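Local coordinates for protein CdnC (Chryseobacterium gregarium DSM 19109, PDB 7MGV) that probably uses ATP to install single and bicyclic omega-ester macrocycles in a multicore ribosomally synthesised precursor peptide, as an ATP-grasp ligase, at residues K38-E41 and Y42-N46; V55-P59 and L60-L64; W323-N326 and L327-E330. One frame throughout, in Å; residues are numbered along the deposited sequence.

Interaction 1 (K38-E41 and Y42-N46); sequences KVTE and YIDKN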
loop_
_atom_site.group_PDB
_atom_site.type_symbol
_atom_site.label_atom_id
_atom_site.label_comp_id
_atom_site.label_asym_id
_atom_site.label_seq_id
_atom_site.Cartn_x
_atom_site.Cartn_y
_atom_site.Cartn_z
ATOM N N LYS A 38 -25.784 -4.794 12.616
ATOM C CA LYS A 38 -25.740 -5.655 13.794
ATOM C C LYS A 38 -24.493 -5.387 14.626
ATOM O O LYS A 38 -24.539 -5.441 15.862
ATOM C CB LYS A 38 -25.814 -7.123 13.377
ATOM C CG LYS A 38 -26.981 -7.880 13.997
ATOM C CD LYS A 38 -28.315 -7.309 13.533
ATOM C CE LYS A 38 -29.489 -8.046 14.161
ATOM N NZ LYS A 38 -29.694 -7.680 15.591
ATOM N N VAL A 39 -23.370 -5.086 13.968
ATOM C CA VAL A 39 -22.161 -4.710 14.696
ATOM C C VAL A 39 -22.405 -3.445 15.508
ATOM O O VAL A 39 -22.002 -3.350 16.672
ATOM C CB VAL A 39 -20.977 -4.543 13.725
ATOM C CG1 VAL A 39 -19.769 -3.966 14.448
ATOM C CG2 VAL A 39 -20.625 -5.873 13.079
ATOM N N THR A 40 -23.088 -2.463 14.916
ATOM C CA THR A 40 -23.396 -1.226 15.626
ATOM C C THR A 40 -24.349 -1.479 16.788
ATOM O O THR A 40 -24.198 -0.884 17.859
ATOM C CB THR A 40 -23.988 -0.201 14.655
ATOM O OG1 THR A 40 -23.009 0.146 13.667
ATOM C CG2 THR A 40 -24.422 1.058 15.392
ATOM N N GLU A 41 -25.332 -2.362 16.597
ATOM C CA GLU A 41 -26.244 -2.703 17.687
ATOM C C GLU A 41 -25.491 -3.332 18.856
ATOM O O GLU A 41 -25.709 -2.975 20.023
ATOM C CB GLU A 41 -27.335 -3.647 17.179
ATOM C CG GLU A 41 -27.940 -4.532 18.259
ATOM C CD GLU A 41 -28.930 -5.540 17.709
ATOM O OE1 GLU A 41 -29.368 -5.378 16.551
ATOM O OE2 GLU A 41 -29.269 -6.497 18.436
ATOM N N TYR A 42 -24.594 -4.273 18.556
ATOM C CA TYR A 42 -23.856 -4.939 19.623
ATOM C C TYR A 42 -22.844 -4.003 20.276
ATOM O O TYR A 42 -22.551 -4.149 21.469
ATOM C CB TYR A 42 -23.174 -6.193 19.081
ATOM C CG TYR A 42 -24.115 -7.364 18.918
ATOM C CD1 TYR A 42 -25.084 -7.638 19.875
ATOM C CD2 TYR A 42 -24.038 -8.194 17.809
ATOM C CE1 TYR A 42 -25.947 -8.707 19.732
ATOM C CE2 TYR A 42 -24.897 -9.266 17.656
ATOM C CZ TYR A 42 -25.849 -9.517 18.622
ATOM O OH TYR A 42 -26.707 -10.582 18.475
ATOM N N ILE A 43 -22.319 -3.027 19.530
ATOM C CA ILE A 43 -21.454 -2.022 20.141
ATOM C C ILE A 43 -22.266 -1.109 21.052
ATOM O O ILE A 43 -21.811 -0.731 22.140
ATOM C CB ILE A 43 -20.707 -1.221 19.057
ATOM C CG1 ILE A 43 -19.657 -2.094 18.369
ATOM C CG2 ILE A 43 -20.038 0.004 19.663
ATOM C CD1 ILE A 43 -19.002 -1.435 17.172
ATOM N N ASP A 44 -23.477 -0.741 20.626
ATOM C CA ASP A 44 -24.358 0.071 21.460
ATOM C C ASP A 44 -24.661 -0.634 22.774
ATOM O O ASP A 44 -24.605 -0.024 23.850
ATOM C CB ASP A 44 -25.654 0.384 20.709
ATOM C CG ASP A 44 -25.468 1.439 19.638
ATOM O OD1 ASP A 44 -24.344 1.966 19.507
ATOM O OD2 ASP A 44 -26.449 1.744 18.926
ATOM N N LYS A 45 -24.980 -1.928 22.700
ATOM C CA LYS A 45 -25.207 -2.692 23.922
ATOM C C LYS A 45 -23.924 -2.773 24.754
ATOM O O LYS A 45 -23.964 -2.658 25.986
ATOM C CB LYS A 45 -25.740 -4.083 23.566
ATOM C CG LYS A 45 -26.828 -4.625 24.509
ATOM C CD LYS A 45 -26.369 -4.539 25.962
ATOM C CE LYS A 45 -27.061 -5.512 26.889
ATOM N NZ LYS A 45 -26.612 -5.261 28.285
ATOM N N ASN A 46 -22.769 -2.931 24.100
ATOM C CA ASN A 46 -21.503 -2.975 24.824
ATOM C C ASN A 46 -21.198 -1.675 25.558
ATOM O O ASN A 46 -20.300 -1.660 26.405
ATOM C CB ASN A 46 -20.361 -3.314 23.865
ATOM C CG ASN A 46 -20.272 -4.801 23.572
ATOM O OD1 ASN A 46 -21.126 -5.578 23.997
ATOM N ND2 ASN A 46 -19.228 -5.205 22.855
#

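Interaction 2 (V55-P59 and L60-L64); sequences VDEYP and LKNKL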
loop_
_atom_site.group_PDB
_atom_site.type_symbol
_atom_site.label_atom_id
_atom_site.label_comp_id
_atom_site.label_asym_id
_atom_site.label_seq_id
_atom_site.Cartn_x
_atom_site.Cartn_y
_atom_site.Cartn_z
ATOM N N VAL A 55 -17.204 6.706 3.304
ATOM C CA VAL A 55 -16.012 7.153 2.597
ATOM C C VAL A 55 -16.315 7.675 1.197
ATOM O O VAL A 55 -15.541 8.483 0.667
ATOM C CB VAL A 55 -14.992 6.000 2.566
ATOM C CG1 VAL A 55 -15.242 5.067 1.389
ATOM C CG2 VAL A 55 -13.586 6.537 2.565
ATOM N N ASP A 56 -17.420 7.246 0.581
ATOM C CA ASP A 56 -17.785 7.779 -0.726
ATOM C C ASP A 56 -18.253 9.224 -0.640
ATOM O O ASP A 56 -18.201 9.940 -1.647
ATOM C CB ASP A 56 -18.871 6.916 -1.367
ATOM C CG ASP A 56 -20.047 6.672 -0.441
ATOM O OD1 ASP A 56 -19.842 6.645 0.791
ATOM O OD2 ASP A 56 -21.175 6.505 -0.949
ATOM N N GLU A 57 -18.699 9.667 0.533
ATOM C CA GLU A 57 -19.164 11.034 0.718
ATOM C C GLU A 57 -18.036 12.009 1.028
ATOM O O GLU A 57 -18.313 13.184 1.290
ATOM C CB GLU A 57 -20.210 11.087 1.834
ATOM C CG GLU A 57 -21.307 10.038 1.733
ATOM C CD GLU A 57 -22.351 10.344 0.668
ATOM O OE1 GLU A 57 -23.539 10.467 1.035
ATOM O OE2 GLU A 57 -22.003 10.446 -0.527
ATOM N N TYR A 58 -16.780 11.556 1.011
ATOM C CA TYR A 58 -15.625 12.428 1.185
ATOM C C TYR A 58 -14.995 12.699 -0.170
ATOM O O TYR A 58 -14.799 11.755 -0.947
ATOM C CB TYR A 58 -14.599 11.784 2.116
ATOM C CG TYR A 58 -13.311 12.566 2.259
ATOM C CD1 TYR A 58 -13.229 13.653 3.121
ATOM C CD2 TYR A 58 -12.176 12.216 1.537
ATOM C CE1 TYR A 58 -12.056 14.372 3.254
ATOM C CE2 TYR A 58 -10.998 12.930 1.665
ATOM C CZ TYR A 58 -10.945 14.006 2.523
ATOM O OH TYR A 58 -9.775 14.717 2.654
ATOM N N PRO A 59 -14.647 13.953 -0.501
ATOM C CA PRO A 59 -14.729 15.138 0.352
ATOM C C PRO A 59 -15.992 15.968 0.139
ATOM O O PRO A 59 -16.106 17.056 0.702
ATOM C CB PRO A 59 -13.501 15.931 -0.078
ATOM C CG PRO A 59 -13.443 15.677 -1.557
ATOM C CD PRO A 59 -13.995 14.274 -1.785
ATOM N N LEU A 60 -16.927 15.457 -0.663
ATOM C CA LEU A 60 -18.084 16.257 -1.053
ATOM C C LEU A 60 -19.021 16.499 0.126
ATOM O O LEU A 60 -19.298 17.647 0.488
ATOM C CB LEU A 60 -18.826 15.580 -2.209
ATOM C CG LEU A 60 -19.211 16.501 -3.370
ATOM C CD1 LEU A 60 -17.992 17.244 -3.899
ATOM C CD2 LEU A 60 -19.886 15.715 -4.485
ATOM N N LYS A 61 -19.520 15.428 0.744
ATOM C CA LYS A 61 -20.578 15.549 1.739
ATOM C C LYS A 61 -20.083 15.486 3.182
ATOM O O LYS A 61 -20.838 15.860 4.088
ATOM C CB LYS A 61 -21.643 14.469 1.505
ATOM C CG LYS A 61 -22.475 14.706 0.244
ATOM C CD LYS A 61 -23.418 13.547 -0.043
ATOM C CE LYS A 61 -24.386 13.875 -1.173
ATOM N NZ LYS A 61 -23.689 14.301 -2.419
ATOM N N ASN A 62 -18.855 15.033 3.423
ATOM C CA ASN A 62 -18.229 15.149 4.733
ATOM C C ASN A 62 -17.087 16.154 4.680
ATOM O O ASN A 62 -16.536 16.449 3.617
ATOM C CB ASN A 62 -17.689 13.805 5.241
ATOM C CG ASN A 62 -18.687 12.679 5.116
ATOM O OD1 ASN A 62 -18.583 11.847 4.219
ATOM N ND2 ASN A 62 -19.664 12.645 6.016
ATOM N N LYS A 63 -16.738 16.687 5.851
ATOM C CA LYS A 63 -15.587 17.575 5.984
ATOM C C LYS A 63 -14.709 17.076 7.122
ATOM O O LYS A 63 -15.176 16.942 8.255
ATOM C CB LYS A 63 -16.027 19.025 6.220
ATOM C CG LYS A 63 -17.014 19.535 5.180
ATOM C CD LYS A 63 -17.900 20.644 5.722
ATOM C CE LYS A 63 -18.608 21.385 4.596
ATOM N NZ LYS A 63 -19.856 20.685 4.180
ATOM N N LEU A 64 -13.442 16.810 6.825
ATOM C CA LEU A 64 -12.508 16.232 7.782
ATOM C C LEU A 64 -11.334 17.181 7.983
ATOM O O LEU A 64 -10.842 17.783 7.025
ATOM C CB LEU A 64 -12.010 14.869 7.292
ATOM C CG LEU A 64 -10.917 14.167 8.099
ATOM C CD1 LEU A 64 -11.470 13.615 9.406
ATOM C CD2 LEU A 64 -10.286 13.063 7.265
#

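Interaction 3 (W323-N326 and L327-E330); sequences WLDN and LTEE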
loop_
_atom_site.group_PDB
_atom_site.type_symbol
_atom_site.label_atom_id
_atom_site.label_comp_id
_atom_site.label_asym_id
_atom_site.label_seq_id
_atom_site.Cartn_x
_atom_site.Cartn_y
_atom_site.Cartn_z
ATOM N N TRP A 323 -23.066 -12.586 4.851
ATOM C CA TRP A 323 -23.784 -13.723 4.283
ATOM C C TRP A 323 -23.623 -14.973 5.139
ATOM O O TRP A 323 -24.569 -15.757 5.290
ATOM C CB TRP A 323 -23.308 -13.978 2.850
ATOM C CG TRP A 323 -21.813 -14.145 2.698
ATOM C CD1 TRP A 323 -20.835 -13.292 3.134
ATOM C CD2 TRP A 323 -21.136 -15.226 2.047
ATOM N NE1 TRP A 323 -19.596 -13.783 2.803
ATOM C CE2 TRP A 323 -19.753 -14.968 2.134
ATOM C CE3 TRP A 323 -21.564 -16.388 1.401
ATOM C CZ2 TRP A 323 -18.798 -15.830 1.602
ATOM C CZ3 TRP A 323 -20.615 -17.242 0.872
ATOM C CH2 TRP A 323 -19.247 -16.960 0.975
ATOM N N LEU A 324 -22.436 -15.175 5.712
ATOM C CA LEU A 324 -22.209 -16.295 6.617
ATOM C C LEU A 324 -22.541 -15.965 8.068
ATOM O O LEU A 324 -22.879 -16.872 8.839
ATOM C CB LEU A 324 -20.758 -16.766 6.527
ATOM C CG LEU A 324 -20.190 -16.872 5.111
ATOM C CD1 LEU A 324 -18.669 -16.964 5.143
ATOM C CD2 LEU A 324 -20.805 -18.079 4.419
ATOM N N ASP A 325 -22.453 -14.690 8.464
ATOM C CA ASP A 325 -22.885 -14.305 9.803
ATOM C C ASP A 325 -24.376 -14.539 9.992
ATOM O O ASP A 325 -24.823 -14.829 11.108
ATOM C CB ASP A 325 -22.535 -12.844 10.063
ATOM C CG ASP A 325 -22.881 -12.408 11.471
ATOM O OD1 ASP A 325 -22.486 -13.112 12.423
ATOM O OD2 ASP A 325 -23.544 -11.360 11.621
ATOM N N ASN A 326 -25.162 -14.414 8.920
ATOM C CA ASN A 326 -26.588 -14.704 8.993
ATOM C C ASN A 326 -26.878 -16.190 9.150
ATOM O O ASN A 326 -28.025 -16.553 9.431
ATOM C CB ASN A 326 -27.298 -14.166 7.748
ATOM C CG ASN A 326 -27.530 -12.669 7.810
ATOM O OD1 ASN A 326 -27.681 -12.098 8.890
ATOM N ND2 ASN A 326 -27.560 -12.026 6.648
ATOM N N LEU A 327 -25.880 -17.051 8.971
ATOM C CA LEU A 327 -26.027 -18.480 9.205
ATOM C C LEU A 327 -25.668 -18.879 10.629
ATOM O O LEU A 327 -25.835 -20.047 10.993
ATOM C CB LEU A 327 -25.171 -19.272 8.210
ATOM C CG LEU A 327 -25.134 -18.752 6.770
ATOM C CD1 LEU A 327 -24.317 -19.681 5.886
ATOM C CD2 LEU A 327 -26.543 -18.582 6.214
ATOM N N THR A 328 -25.173 -17.943 11.434
ATOM C CA THR A 328 -24.988 -18.159 12.858
ATOM C C THR A 328 -26.264 -17.780 13.607
ATOM O O THR A 328 -27.214 -17.238 13.038
ATOM C CB THR A 328 -23.806 -17.344 13.383
ATOM O OG1 THR A 328 -24.002 -15.959 13.073
ATOM C CG2 THR A 328 -22.509 -17.821 12.749
ATOM N N GLU A 329 -26.277 -18.070 14.906
ATOM C CA GLU A 329 -27.418 -17.746 15.756
ATOM C C GLU A 329 -27.243 -16.325 16.281
ATOM O O GLU A 329 -26.337 -16.057 17.078
ATOM C CB GLU A 329 -27.550 -18.746 16.900
ATOM C CG GLU A 329 -28.768 -18.502 17.780
ATOM C CD GLU A 329 -28.449 -18.562 19.260
ATOM O OE1 GLU A 329 -29.184 -19.248 20.002
ATOM O OE2 GLU A 329 -27.462 -17.924 19.685
ATOM N N GLU A 330 -28.107 -15.417 15.823
ATOM C CA GLU A 330 -28.108 -14.019 16.260
ATOM C C GLU A 330 -26.762 -13.342 16.000
ATOM O O GLU A 330 -26.252 -12.591 16.836
ATOM C CB GLU A 330 -28.505 -13.900 17.734
ATOM C CG GLU A 330 -29.884 -14.461 18.047
ATOM C CD GLU A 330 -30.930 -13.377 18.228
ATOM O OE1 GLU A 330 -31.420 -12.845 17.208
ATOM O OE2 GLU A 330 -31.265 -13.059 19.388
#

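Interaction 1 (K38-E41 and Y42-N46)
Two and a half turns of helix 35-46, the helical arm of the beta-alpha-beta unit formed with strands 22-28 and 48-54, bring V39 against I43 and K38 and E41 against Y42. Four successive i to i+4 bonds carry the backbone: Y42 N to K38 O, I43 N to V39 O and D44 N to T40 O, each 2.9 Å, and K45 N to E41 O. On the buried side, V39 and I43 lie side by side and point the same way, V39 CG1 touching I43 CD1 at 3.8 Å. I43 CG1 stands beside its own backbone N (chi1 -70°), which lays it on V39 O at 3.2 Å. With an alanine here instead of I43, V39 CG1 would probably lose its neighbour and a gap would open toward strand 48-54. The outer side is polar. K38 bends at chi2 (64°) and again at chi4, which brings NZ to E41 OE1 in a salt bridge of 2.5 Å, reaching the syn side of the carboxylate but well out of its plane. Next to this pair lies the Y42 ring, with K38 O 3.4 Å from Y42 CD2 and E41 OE2 farther off, at CE1; carboxylate and ring planes are 51° apart. K38 NZ is too distant from the ring for more than a weak cation-pi attraction. T40 CG2 runs alongside the D44 carboxylate, while T40 OG1 bonds back to I36 O. I43 rests on C48 and V50 of strand 48-54 and on A338 of helix 332-341; V39 meets S334 of that helix, Y42 packs on R332 and A338 while its OH bonds to E330 O, and N46 ND2 bonds to D339.

Interaction 2 (V55-P59 and L60-L64)
E57 O takes two backbone hydrogen bonds, from K61 N at 2.6 Å and from N62 N at 2.9 Å. The first donor is tilted moderately from the carbonyl plane; the second lies above it, 36° out, so the two N-H groups share one oxygen without equivalent positions. Before this, Y58 N makes a weak bond to V55 O. Spanning i to i+4 and i to i+5, the pair at E57 O closes a compact turn that reverses the chain around the cis peptide bond preceding P59, between strand 48-54 and strand 63-69. Charge enters more loosely. E57, bent at its second torsion (chi2 -76°), puts its carboxylate over the aliphatic part of K61, with OE1 3.3 Å and OE2 3.4 Å from K61 CD, whereas K61 NZ turns away at its last bond and stays 4.6 Å from E57 OE2; no salt bridge forms, and at most a longer-range attraction between the charges is likely. Apolar contacts gather round Y58. P59 CB sits 3.8 Å above the centre of one face of the Y58 ring, and L64 CB reaches CE1 of Y58 at 4.1 Å, the two side chains meeting at about a right angle. Y58 and P59 also lean on I120 of helix 110-130. In the second subunit, N169 bonds through its side chain to N62 O and L64 N, T168 OG1 bonds to L64 O, and P223 packs on Y58.

Interaction 3 (W323-N326 and L327-E330)
W323, whose carbonyl oxygen lies 3.4 Å from L327 CG, carries L324 on one face of its indole: L324 CG stands 3.5 Å above the ring plane, over its centre. The ring of W273 meets this indole with the planes almost perpendicular, and the W323 side chain is about 8 Å from the bound ADP. L324 CD2 and L327 CD1 touch at 4.1 Å, the two side chains set obliquely to each other. L327 N bonds to L324 O at 3.0 Å. D325 to T328 form a type I beta turn, closed by T328 N on D325 O at 3.2 Å. T328 OG1 lies between its backbone N and carbonyl carbon (chi1 56°), which points it back to D325 O; the modelled separation there is so short that its exact length is doubtful. The flat carboxylate of D325 is reached by I333 N at OD1, and by S334 OG and N331 ND2 at OD2, while R332 N bonds to T328 OG1. This buried acid thus has its oxygens satisfied by several donors, and with I333 N on OD1, at the N-terminal end of helix 332-341, its negative charge is probably stabilised by that helix end.

From the N terminus the three contacts follow in series, each within one unbroken run of chain; none nests in or crosses another. Interaction 1 lies within the helix that connects two strands of the parallel sheet, interaction 2 turns the chain from strand 48-54 of that sheet into the first strand of the three-stranded antiparallel sheet and borders the second subunit, and interaction 3 leads from short helix 322-325 toward helix 332-341, far along the sequence. Interactions 1 and 3 touch through Y42 and E330, so the N-terminal region meets the C-terminal part. Interaction 2 stands apart, its nearest atoms about 14 Å from interaction 1 and about 19 Å from interaction 3.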